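Long-range contacts in guanine nucleotide exchange protein (Legionella pneumophila, PDB 1XSZ), which probably acts as a guanine nucleotide exchange factor for ADP-ribosylation factor (Arf) GTPases, with a capping domain placed over its Sec7 active site: residues Ile15-Asn19 / Asn54-Val60; Lys21-Ile26 / Tyr328-Val332. All coordinates share one frame; numbering follows the deposited sequence.

Contact 1: Ile15-Asn19 / Asn54-Val60; sequences IEAFN and NLDLEAV
Asn19, near the C-terminal end of helix 11-20, binds the chain leading into helix 57-64 through both ends of its side-chain amide. Its OD1 accepts from Asp56 N at 2.9 Å; the donor stands above the carbonyl plane, off the lone-pair directions, and the N-H...O angle is a bent 143°. ND2 donates to Asn54 O at 3.0 Å, almost straight at 170° and within the amide plane, so the two bonds together limit rotation of the amide.

Phe18 supplies the apolar half. With CG anti to the backbone N (chi1 -176°), the side chain reaches from helix 11-20 toward the 54-60 segment. Its CB and CG lie beside Leu55 CD2, and Phe18 CD2 comes nearest, 3.7 Å from Leu55 CD2. Further out, CE2 has Asp56 O at the ring edge, while CE2 and CZ both pack against Ala59 CB and Val60 CG2. Ile15, one turn back, sets its CD1 3.8 Å from Asn54 CB.

Asp56 OD2 accepts from Ala59 N at 3.1 Å and, weakly, from Glu58 N, while Asp56 OD1 accepts a hydrogen bond from a water that also donates to Asn19 O. Phe47 and Phe48 of helix 40-50 cover Leu55. The geometry is that of an aspartate N-cap starting helix 57-64, packed on helix 11-20 within the all-helical Sec7 domain.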
loop_
_atom_site.group_PDB
_atom_site.type_symbol
_atom_site.label_atom_id
_atom_site.label_comp_id
_atom_site.label_asym_id
_atom_site.label_seq_id
_atom_site.Cartn_x
_atom_site.Cartn_y
_atom_site.Cartn_z
ATOM N N ILE A 15 -4.608 -18.155 -14.807
ATOM C CA ILE A 15 -4.222 -18.344 -13.415
ATOM C C ILE A 15 -2.738 -18.684 -13.299
ATOM O O ILE A 15 -2.008 -18.062 -12.524
ATOM C CB ILE A 15 -5.061 -19.467 -12.761
ATOM C CG1 ILE A 15 -6.503 -18.988 -12.586
ATOM C CG2 ILE A 15 -4.465 -19.862 -11.420
ATOM C CD1 ILE A 15 -7.471 -20.082 -12.193
ATOM N N GLU A 16 -2.292 -19.664 -14.078
ATOM C CA GLU A 16 -0.895 -20.076 -14.054
ATOM C C GLU A 16 0.035 -18.911 -14.382
ATOM O O GLU A 16 1.046 -18.703 -13.711
ATOM C CB GLU A 16 -0.666 -21.213 -15.053
ATOM C CG GLU A 16 0.790 -21.622 -15.206
ATOM C CD GLU A 16 0.974 -22.749 -16.201
ATOM O OE1 GLU A 16 0.505 -22.611 -17.351
ATOM O OE2 GLU A 16 1.592 -23.770 -15.835
ATOM N N ALA A 17 -0.313 -18.147 -15.411
ATOM C CA ALA A 17 0.505 -17.013 -15.815
ATOM C C ALA A 17 0.522 -15.926 -14.745
ATOM O O ALA A 17 1.579 -15.380 -14.420
ATOM C CB ALA A 17 -0.007 -16.442 -17.128
ATOM N N PHE A 18 -0.650 -15.617 -14.195
ATOM C CA PHE A 18 -0.760 -14.577 -13.177
ATOM C C PHE A 18 0.066 -14.868 -11.929
ATOM O O PHE A 18 0.830 -14.019 -11.470
ATOM C CB PHE A 18 -2.220 -14.382 -12.758
ATOM C CG PHE A 18 -2.419 -13.254 -11.783
ATOM C CD1 PHE A 18 -2.568 -11.945 -12.231
ATOM C CD2 PHE A 18 -2.409 -13.495 -10.411
ATOM C CE1 PHE A 18 -2.700 -10.892 -11.332
ATOM C CE2 PHE A 18 -2.538 -12.446 -9.502
ATOM C CZ PHE A 18 -2.683 -11.144 -9.962
ATOM N N ASN A 19 -0.088 -16.064 -11.374
ATOM C CA ASN A 19 0.644 -16.401 -10.161
ATOM C C ASN A 19 2.160 -16.391 -10.341
ATOM O O ASN A 19 2.893 -16.013 -9.425
ATOM C CB ASN A 19 0.170 -17.748 -9.609
ATOM C CG ASN A 19 -1.272 -17.698 -9.127
ATOM O OD1 ASN A 19 -1.804 -16.624 -8.842
ATOM N ND2 ASN A 19 -1.904 -18.859 -9.017
ATOM N N ASN A 54 -7.969 -19.324 -6.316
ATOM C CA ASN A 54 -6.876 -19.863 -7.120
ATOM C C ASN A 54 -5.747 -18.888 -7.424
ATOM O O ASN A 54 -4.717 -19.282 -7.968
ATOM C CB ASN A 54 -7.439 -20.380 -8.444
ATOM C CG ASN A 54 -8.539 -21.398 -8.246
ATOM O OD1 ASN A 54 -9.604 -21.310 -8.862
ATOM N ND2 ASN A 54 -8.288 -22.375 -7.385
ATOM N N LEU A 55 -5.936 -17.623 -7.073
ATOM C CA LEU A 55 -4.939 -16.597 -7.353
ATOM C C LEU A 55 -4.125 -16.169 -6.140
ATOM O O LEU A 55 -4.552 -16.334 -5.001
ATOM C CB LEU A 55 -5.626 -15.356 -7.929
ATOM C CG LEU A 55 -6.380 -15.493 -9.253
ATOM C CD1 LEU A 55 -7.291 -14.290 -9.429
ATOM C CD2 LEU A 55 -5.401 -15.606 -10.410
ATOM N N ASP A 56 -2.946 -15.619 -6.411
ATOM C CA ASP A 56 -2.063 -15.090 -5.380
ATOM C C ASP A 56 -2.761 -13.795 -4.967
ATOM O O ASP A 56 -2.698 -12.789 -5.681
ATOM C CB ASP A 56 -0.687 -14.801 -5.994
ATOM C CG ASP A 56 0.241 -14.046 -5.058
ATOM O OD1 ASP A 56 1.434 -13.917 -5.406
ATOM O OD2 ASP A 56 -0.204 -13.578 -3.991
ATOM N N LEU A 57 -3.430 -13.825 -3.818
ATOM C CA LEU A 57 -4.170 -12.658 -3.369
ATOM C C LEU A 57 -3.304 -11.487 -2.942
ATOM O O LEU A 57 -3.773 -10.353 -2.915
ATOM C CB LEU A 57 -5.149 -13.051 -2.261
ATOM C CG LEU A 57 -6.242 -14.016 -2.740
ATOM C CD1 LEU A 57 -7.207 -14.309 -1.599
ATOM C CD2 LEU A 57 -6.982 -13.415 -3.934
ATOM N N GLU A 58 -2.049 -11.743 -2.593
ATOM C CA GLU A 58 -1.175 -10.637 -2.233
ATOM C C GLU A 58 -0.959 -9.842 -3.516
ATOM O O GLU A 58 -1.007 -8.612 -3.513
ATOM C CB GLU A 58 0.163 -11.144 -1.677
ATOM C CG GLU A 58 0.006 -12.038 -0.455
ATOM C CD GLU A 58 1.259 -12.098 0.401
ATOM O OE1 GLU A 58 2.366 -11.923 -0.148
ATOM O OE2 GLU A 58 1.132 -12.333 1.618
ATOM N N ALA A 59 -0.746 -10.557 -4.619
ATOM C CA ALA A 59 -0.538 -9.932 -5.921
ATOM C C ALA A 59 -1.808 -9.243 -6.417
ATOM O O ALA A 59 -1.737 -8.189 -7.039
ATOM C CB ALA A 59 -0.074 -10.973 -6.939
ATOM N N VAL A 60 -2.963 -9.841 -6.145
ATOM C CA VAL A 60 -4.230 -9.239 -6.552
ATOM C C VAL A 60 -4.407 -7.919 -5.800
ATOM O O VAL A 60 -4.745 -6.886 -6.386
ATOM C CB VAL A 60 -5.415 -10.174 -6.228
ATOM C CG1 VAL A 60 -6.732 -9.433 -6.399
ATOM C CG2 VAL A 60 -5.384 -11.376 -7.155
HETATM O O HOH W 1 2.300 -13.576 -8.001
#

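Contact 2: Lys21-Ile26 / Tyr328-Val332; sequences KPKNGI and YDYEV
Lys23 lies across the ring of Tyr328, the two side chains meeting at about a right angle. Lys23 CB stands over one face, 3.9 Å from the ring centroid and 21° off the normal, which meets the geometry of a CH-pi contact; it is offset toward the rim and nearest to CZ. The lysine chain then runs over the CD2-CE2 side of the ring, with CE 3.7 Å from both atoms, and a bend at chi3 (-68°) carries NZ on to Asp329. Lys23 NZ forms a salt bridge with Asp329 OD1 at 2.6 Å, in which OD1 offers its anti lone pair, the one directed away from OD2.

The hydroxyl end of Tyr328 reaches Ile26, one turn further along helix 22-35, where OH is 3.4 Å from Ile26 CB. Ile26 CG1 sits at the ring edge, near its plane, and Pro22 CB packs against CE1 and CD1 at the start of the helix. The contact thus joins the first turn of a Sec7-domain helix to the loop between strand 323-325 and helix 332-351 of the C-terminal capping domain, an interface between the two domains of the chain.

Two waters bridge the polar parts of this surface contact. One accepts from Lys23 N and donates to Tyr328 O; the other accepts from Lys23 NZ and donates to Asp329 O, giving the ammonium group a second partner beside the carboxylate. Asp329 CB in turn lies 4.0 Å above the ring plane of Tyr330, over its centre, while the Tyr330 hydroxyl is hydrogen-bonded to Gly301 O. Lys21, extended up to a bend at its last torsion, points its NZ at the same loop, 3.6 Å from Asp329 O. Lys21 NZ is 5.0 Å from Glu331 OE2, so a weak electrostatic attraction is likely although the charged atoms do not touch.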
loop_
_atom_site.group_PDB
_atom_site.type_symbol
_atom_site.label_atom_id
_atom_site.label_comp_id
_atom_site.label_asym_id
_atom_site.label_seq_id
_atom_site.Cartn_x
_atom_site.Cartn_y
_atom_site.Cartn_z
ATOM N N LYS A 21 3.817 -14.569 -12.707
ATOM C CA LYS A 21 4.152 -13.170 -12.944
ATOM C C LYS A 21 2.852 -12.455 -13.274
ATOM O O LYS A 21 2.353 -12.531 -14.397
ATOM C CB LYS A 21 5.137 -13.031 -14.108
ATOM C CG LYS A 21 5.619 -11.601 -14.315
ATOM C CD LYS A 21 6.598 -11.500 -15.473
ATOM C CE LYS A 21 7.056 -10.065 -15.683
ATOM N NZ LYS A 21 7.753 -9.516 -14.485
ATOM N N PRO A 22 2.279 -11.755 -12.287
ATOM C CA PRO A 22 1.023 -11.021 -12.454
ATOM C C PRO A 22 0.864 -10.294 -13.786
ATOM O O PRO A 22 -0.181 -10.405 -14.430
ATOM C CB PRO A 22 1.027 -10.075 -11.261
ATOM C CG PRO A 22 1.629 -10.939 -10.192
ATOM C CD PRO A 22 2.808 -11.578 -10.921
ATOM N N LYS A 23 1.891 -9.561 -14.204
ATOM C CA LYS A 23 1.821 -8.824 -15.462
ATOM C C LYS A 23 1.480 -9.718 -16.653
ATOM O O LYS A 23 0.752 -9.301 -17.556
ATOM C CB LYS A 23 3.135 -8.086 -15.739
ATOM C CG LYS A 23 3.110 -7.293 -17.044
ATOM C CD LYS A 23 4.439 -6.609 -17.351
ATOM C CE LYS A 23 4.750 -5.488 -16.376
ATOM N NZ LYS A 23 5.997 -4.770 -16.778
ATOM N N ASN A 24 1.998 -10.942 -16.668
ATOM C CA ASN A 24 1.709 -11.842 -17.777
ATOM C C ASN A 24 0.260 -12.306 -17.752
ATOM O O ASN A 24 -0.358 -12.481 -18.802
ATOM C CB ASN A 24 2.645 -13.053 -17.762
ATOM C CG ASN A 24 4.070 -12.685 -18.116
ATOM O OD1 ASN A 24 4.310 -11.751 -18.879
ATOM N ND2 ASN A 24 5.026 -13.431 -17.574
ATOM N N GLY A 25 -0.282 -12.503 -16.553
ATOM C CA GLY A 25 -1.667 -12.924 -16.433
ATOM C C GLY A 25 -2.595 -11.807 -16.884
ATOM O O GLY A 25 -3.569 -12.039 -17.609
ATOM N N ILE A 26 -2.291 -10.588 -16.454
ATOM C CA ILE A 26 -3.087 -9.424 -16.823
ATOM C C ILE A 26 -3.045 -9.244 -18.339
ATOM O O ILE A 26 -4.076 -9.016 -18.975
ATOM C CB ILE A 26 -2.549 -8.143 -16.131
ATOM C CG1 ILE A 26 -2.746 -8.251 -14.615
ATOM C CG2 ILE A 26 -3.243 -6.905 -16.689
ATOM C CD1 ILE A 26 -4.202 -8.324 -14.175
ATOM N N TYR A 328 5.732 -5.460 -9.857
ATOM C CA TYR A 328 4.931 -5.792 -11.026
ATOM C C TYR A 328 5.802 -5.896 -12.278
ATOM O O TYR A 328 5.508 -6.673 -13.185
ATOM C CB TYR A 328 3.857 -4.722 -11.233
ATOM C CG TYR A 328 2.819 -5.071 -12.276
ATOM C CD1 TYR A 328 1.905 -6.102 -12.059
ATOM C CD2 TYR A 328 2.734 -4.352 -13.468
ATOM C CE1 TYR A 328 0.923 -6.407 -13.002
ATOM C CE2 TYR A 328 1.754 -4.650 -14.422
ATOM C CZ TYR A 328 0.854 -5.677 -14.178
ATOM O OH TYR A 328 -0.137 -5.970 -15.092
ATOM N N ASP A 329 6.891 -5.134 -12.313
ATOM C CA ASP A 329 7.770 -5.117 -13.479
ATOM C C ASP A 329 9.048 -5.945 -13.381
ATOM O O ASP A 329 9.580 -6.380 -14.402
ATOM C CB ASP A 329 8.163 -3.675 -13.803
ATOM C CG ASP A 329 6.967 -2.758 -13.926
ATOM O OD1 ASP A 329 6.137 -2.987 -14.826
ATOM O OD2 ASP A 329 6.863 -1.812 -13.118
ATOM N N TYR A 330 9.545 -6.164 -12.169
ATOM C CA TYR A 330 10.798 -6.900 -12.006
ATOM C C TYR A 330 10.710 -8.167 -11.168
ATOM O O TYR A 330 10.127 -8.166 -10.085
ATOM C CB TYR A 330 11.849 -5.975 -11.389
ATOM C CG TYR A 330 11.981 -4.651 -12.101
ATOM C CD1 TYR A 330 12.531 -4.574 -13.378
ATOM C CD2 TYR A 330 11.532 -3.475 -11.504
ATOM C CE1 TYR A 330 12.628 -3.354 -14.046
ATOM C CE2 TYR A 330 11.623 -2.254 -12.161
ATOM C CZ TYR A 330 12.172 -2.200 -13.430
ATOM O OH TYR A 330 12.260 -0.993 -14.084
ATOM N N GLU A 331 11.317 -9.240 -11.671
ATOM C CA GLU A 331 11.338 -10.518 -10.970
ATOM C C GLU A 331 12.243 -10.363 -9.753
ATOM O O GLU A 331 13.178 -9.560 -9.762
ATOM C CB GLU A 331 11.877 -11.619 -11.886
ATOM C CG GLU A 331 11.256 -11.613 -13.274
ATOM C CD GLU A 331 11.723 -12.772 -14.134
ATOM O OE1 GLU A 331 12.932 -13.090 -14.109
ATOM O OE2 GLU A 331 10.881 -13.360 -14.845
ATOM N N VAL A 332 11.974 -11.133 -8.707
ATOM C CA VAL A 332 12.761 -11.025 -7.486
ATOM C C VAL A 332 14.246 -11.304 -7.735
ATOM O O VAL A 332 15.117 -10.678 -7.127
ATOM C CB VAL A 332 12.198 -11.963 -6.376
ATOM C CG1 VAL A 332 12.521 -13.421 -6.681
ATOM C CG2 VAL A 332 12.744 -11.551 -5.018
HETATM O O HOH W 2 4.188 -8.959 -12.595
HETATM O O HOH W 3 8.140 -6.587 -16.875
#

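Contacts 1 and 2 have centres about 10 Å apart and draw on helices that follow each other in the chain, 11-20 for contact 1 and 22-35 for contact 2. They meet directly: Ala59 CB is 3.7 Å from Pro22 CG, Phe18 CB lies 4.0 Å from Gly25 CA, and Phe18 CE1 is 4.1 Å from Ile26 CD1. Pro22 and Ile26 therefore pack both against contact 1 and against Tyr328. Whereas contact 1 stays within the Sec7 domain, contact 2 spans to the capping domain, which sits over the active site. A further tie between the domains starts from contact 1, where the Glu58 carboxylate forms a salt bridge with Lys325 on strand 323-325, just ahead of the 328-332 loop.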